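Local coordinates for protein trimethylamine-N-oxide reductase (Haemophilus influenzae, PDB 7L5I) that probably reduces S- and N-oxides such as trimethylamine N-oxide at a molybdenum centre carried by two pterin guanosine dinucleotide cofactors, at residues T35-T38 and G43-G46; I45-Q50 and T71-Q76. All coordinates share one frame; numbering follows the deposited sequence.

Interaction 1 of 2, residues T35-T38 and G43-G46; sequences TVVT and GSIG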
# COMPACT_ATOMS: atom_id res chain seq x y z
N THR A 35 2.72 -11.53 -30.51
CA THR A 35 2.82 -10.93 -29.19
C THR A 35 2.17 -9.56 -29.22
O THR A 35 2.41 -8.77 -30.14
CB THR A 35 4.28 -10.83 -28.75
OG1 THR A 35 4.82 -12.16 -28.58
CG2 THR A 35 4.41 -10.07 -27.43
N VAL A 36 1.31 -9.30 -28.24
CA VAL A 36 0.78 -7.97 -27.97
C VAL A 36 1.46 -7.46 -26.71
O VAL A 36 1.58 -8.19 -25.72
CB VAL A 36 -0.75 -8.00 -27.79
CG1 VAL A 36 -1.31 -6.60 -27.54
CG2 VAL A 36 -1.40 -8.64 -29.00
N VAL A 37 1.90 -6.20 -26.74
CA VAL A 37 2.53 -5.60 -25.58
C VAL A 37 1.49 -4.79 -24.81
O VAL A 37 0.76 -3.97 -25.39
CB VAL A 37 3.73 -4.72 -25.98
CG1 VAL A 37 4.22 -3.95 -24.75
CG2 VAL A 37 4.83 -5.58 -26.58
N THR A 38 1.42 -5.04 -23.51
CA THR A 38 0.55 -4.28 -22.63
C THR A 38 1.30 -4.09 -21.32
O THR A 38 2.54 -4.14 -21.28
CB THR A 38 -0.83 -4.94 -22.54
OG1 THR A 38 -1.69 -4.12 -21.72
CG2 THR A 38 -0.74 -6.36 -21.98
N GLY A 43 4.62 -4.39 -14.40
CA GLY A 43 5.55 -4.13 -15.47
C GLY A 43 4.94 -4.20 -16.85
O GLY A 43 3.78 -4.55 -17.03
N SER A 44 5.78 -3.91 -17.85
CA SER A 44 5.39 -4.11 -19.24
C SER A 44 5.37 -5.60 -19.55
O SER A 44 6.31 -6.32 -19.22
CB SER A 44 6.38 -3.37 -20.15
OG SER A 44 6.02 -3.45 -21.53
N ILE A 45 4.31 -6.06 -20.22
CA ILE A 45 4.03 -7.48 -20.40
C ILE A 45 3.93 -7.79 -21.89
O ILE A 45 3.18 -7.11 -22.60
CB ILE A 45 2.70 -7.88 -19.72
CG1 ILE A 45 2.67 -7.45 -18.26
CG2 ILE A 45 2.44 -9.38 -19.87
CD1 ILE A 45 3.81 -7.88 -17.50
N GLY A 46 4.60 -8.83 -22.34
CA GLY A 46 4.40 -9.35 -23.68
C GLY A 46 3.48 -10.55 -23.59
O GLY A 46 3.76 -11.51 -22.87
O HOH W 1 3.75 -1.92 -22.23
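Thr38 and Ile45 face each other as an antiparallel hydrogen-bonded pair in the beta hairpin formed by strands 35-40 and 43-50. Thr38 N reaches Ile45 O at 2.9 Å, and in the return bond Ile45 N meets Thr38 O at 2.8 Å; both are nearly straight (172° and 177°). The next pair, Val37 with Gly46, is non-hydrogen-bonded, and there Val37 CA directs its hydrogen to Ile45 O.

The side chain of Ser44 can be followed outward. Its CB sits 4.1 Å from Thr38 O. With OG anti to the backbone N (chi1 -176°), the hydroxyl swings in beside Val37, where OG lies 3.7 Å from the methyl CG1. Ser44 OG stays 3.6 Å from Thr38 O without a direct bond, and a water bridges the two: OG donates to the water oxygen at 2.8 Å, and that water donates in turn to Thr38 O at 2.7 Å. Farther along, Thr35 CG2 rests against Gly46 CA.

Thr38 O thus accepts from one amide and one water, so this buried carbonyl is well satisfied, consistent with backbone bonding, more than apolar packing, fixing the register of the hairpin.

Interaction 2 of 2, residues I45-Q50 and T71-Q76; sequences IGVVVQ and TVVADQ
The N-terminal three-stranded antiparallel sheet carries a short helix, 73-78, against one face of its middle strand, and the first residue of that helix, Val73, makes the contact. Val73 points its side chain at the strand and meets Ile45 and Val47, two residues apart and on the same face. Its CG2 methyl does most of the touching: it lies 4.2 Å from Ile45 CG2 and 4.3 Å from Val47 CG2, so that it rests over the place where the two strand methyls come together. These are themselves in close contact along the strand, Ile45 CG2 to Val47 CG2 being 3.7 Å. The second branch of Val73 keeps to the Val47 side, with Val73 CG1 4.3 Å from Val47 CG1, so the two valines oppose each other branch to branch.

Torsions explain which methyls are offered. In Val73, chi1 of 170° sets CG2 beside the backbone N, on the flank nearer Ile45. Ile45 passes Val73 in the opposite direction and uses its short CG2 branch, while the longer branch leads elsewhere: Ile45 CD1 is 6.0 Å from Val73 CG2.

Backbone polarity is handled nearby. Val72 occupies the N-cap position, and its O receives the first helical bond, from Gln76 N at 3.0 Å. Val73 N is hydrogen-bonded to Ser57 OG, which ties the start of the helix to the neighbouring strand 53-59.

No hydrogen bond crosses between 45-50 and 71-76. Buried methyl groups meet at ordinary van der Waals separations, so between these two segments the contact probably rests on fit and exclusion of water, while a directional hold on the helix start comes from Ser57 on the adjoining strand.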
# COMPACT_ATOMS: atom_id res chain seq x y z
N ILE A 45 4.31 -6.06 -20.22
CA ILE A 45 4.03 -7.48 -20.40
C ILE A 45 3.93 -7.79 -21.89
O ILE A 45 3.18 -7.11 -22.60
CB ILE A 45 2.70 -7.88 -19.72
CG1 ILE A 45 2.67 -7.45 -18.26
CG2 ILE A 45 2.44 -9.38 -19.87
CD1 ILE A 45 3.81 -7.88 -17.50
N GLY A 46 4.60 -8.83 -22.34
CA GLY A 46 4.40 -9.35 -23.68
C GLY A 46 3.48 -10.55 -23.59
O GLY A 46 3.76 -11.51 -22.87
N VAL A 47 2.37 -10.49 -24.33
CA VAL A 47 1.32 -11.51 -24.26
C VAL A 47 1.24 -12.21 -25.61
O VAL A 47 1.01 -11.56 -26.63
CB VAL A 47 -0.06 -10.91 -23.90
CG1 VAL A 47 -1.07 -12.01 -23.73
CG2 VAL A 47 0.04 -10.09 -22.63
N VAL A 48 1.42 -13.53 -25.61
CA VAL A 48 1.32 -14.32 -26.83
C VAL A 48 -0.11 -14.80 -27.00
O VAL A 48 -0.70 -15.39 -26.08
CB VAL A 48 2.29 -15.52 -26.80
CG1 VAL A 48 2.18 -16.29 -28.12
CG2 VAL A 48 3.70 -15.06 -26.56
N VAL A 49 -0.67 -14.56 -28.20
CA VAL A 49 -2.04 -14.92 -28.53
C VAL A 49 -2.00 -15.91 -29.68
O VAL A 49 -1.34 -15.65 -30.69
CB VAL A 49 -2.87 -13.68 -28.92
CG1 VAL A 49 -4.31 -14.04 -29.13
CG2 VAL A 49 -2.73 -12.61 -27.86
N GLN A 50 -2.72 -17.02 -29.53
CA GLN A 50 -2.80 -18.09 -30.52
C GLN A 50 -4.28 -18.35 -30.79
O GLN A 50 -5.00 -18.82 -29.91
CB GLN A 50 -2.10 -19.35 -30.00
CG GLN A 50 -2.01 -20.49 -31.00
CD GLN A 50 -1.12 -20.16 -32.19
OE1 GLN A 50 0.08 -19.92 -32.05
NE2 GLN A 50 -1.72 -20.13 -33.38
N THR A 71 3.16 -13.57 -15.27
CA THR A 71 3.01 -14.81 -16.01
C THR A 71 1.59 -15.36 -16.03
O THR A 71 1.37 -16.44 -16.57
CB THR A 71 3.96 -15.89 -15.44
OG1 THR A 71 3.59 -16.20 -14.08
CG2 THR A 71 5.42 -15.43 -15.49
N VAL A 72 0.61 -14.63 -15.50
CA VAL A 72 -0.73 -15.21 -15.32
C VAL A 72 -1.85 -14.40 -15.97
O VAL A 72 -2.99 -14.41 -15.49
CB VAL A 72 -1.02 -15.45 -13.82
CG1 VAL A 72 -0.12 -16.56 -13.27
CG2 VAL A 72 -0.85 -14.18 -12.99
N VAL A 73 -1.57 -13.80 -17.13
CA VAL A 73 -2.61 -13.05 -17.85
C VAL A 73 -3.76 -13.98 -18.24
O VAL A 73 -4.94 -13.63 -18.08
CB VAL A 73 -2.01 -12.34 -19.08
CG1 VAL A 73 -3.13 -11.76 -19.98
CG2 VAL A 73 -1.10 -11.21 -18.66
N ALA A 74 -3.44 -15.17 -18.77
CA ALA A 74 -4.50 -16.12 -19.12
C ALA A 74 -5.38 -16.45 -17.92
O ALA A 74 -6.60 -16.46 -18.03
CB ALA A 74 -3.89 -17.40 -19.71
N ASP A 75 -4.77 -16.73 -16.75
CA ASP A 75 -5.56 -17.01 -15.55
C ASP A 75 -6.46 -15.83 -15.20
O ASP A 75 -7.59 -16.02 -14.75
CB ASP A 75 -4.69 -17.31 -14.34
CG ASP A 75 -3.99 -18.66 -14.41
OD1 ASP A 75 -4.14 -19.40 -15.40
OD2 ASP A 75 -3.27 -18.96 -13.44
N GLN A 76 -5.96 -14.61 -15.37
CA GLN A 76 -6.79 -13.44 -15.06
C GLN A 76 -7.98 -13.35 -16.00
O GLN A 76 -9.06 -12.91 -15.61
CB GLN A 76 -5.97 -12.16 -15.15
CG GLN A 76 -4.93 -12.00 -14.04
CD GLN A 76 -4.14 -10.71 -14.22
OE1 GLN A 76 -3.06 -10.69 -14.81
NE2 GLN A 76 -4.71 -9.62 -13.74

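In the fold
Both contacts are buried and share strand 43-50, the middle of the antiparallel sheet, and their centres lie about 8 Å apart. Interaction 1 acts within the sheet, along the strand edge, and is mainly polar and directional. Interaction 2 acts across one face of the same strand and is wholly apolar. Ile45 serves both, its backbone paired within the hairpin and its CG2 branch meeting the helix. They also touch directly: Thr38 CG2 packs on Val47 CG2 at 3.9 Å, continuing the row of methyls along this face of the sheet, and Val36 N probably bonds to Val47 O. The side chains of Thr38 and Val73 are about 12 and 13 Å from a bound pterin cofactor.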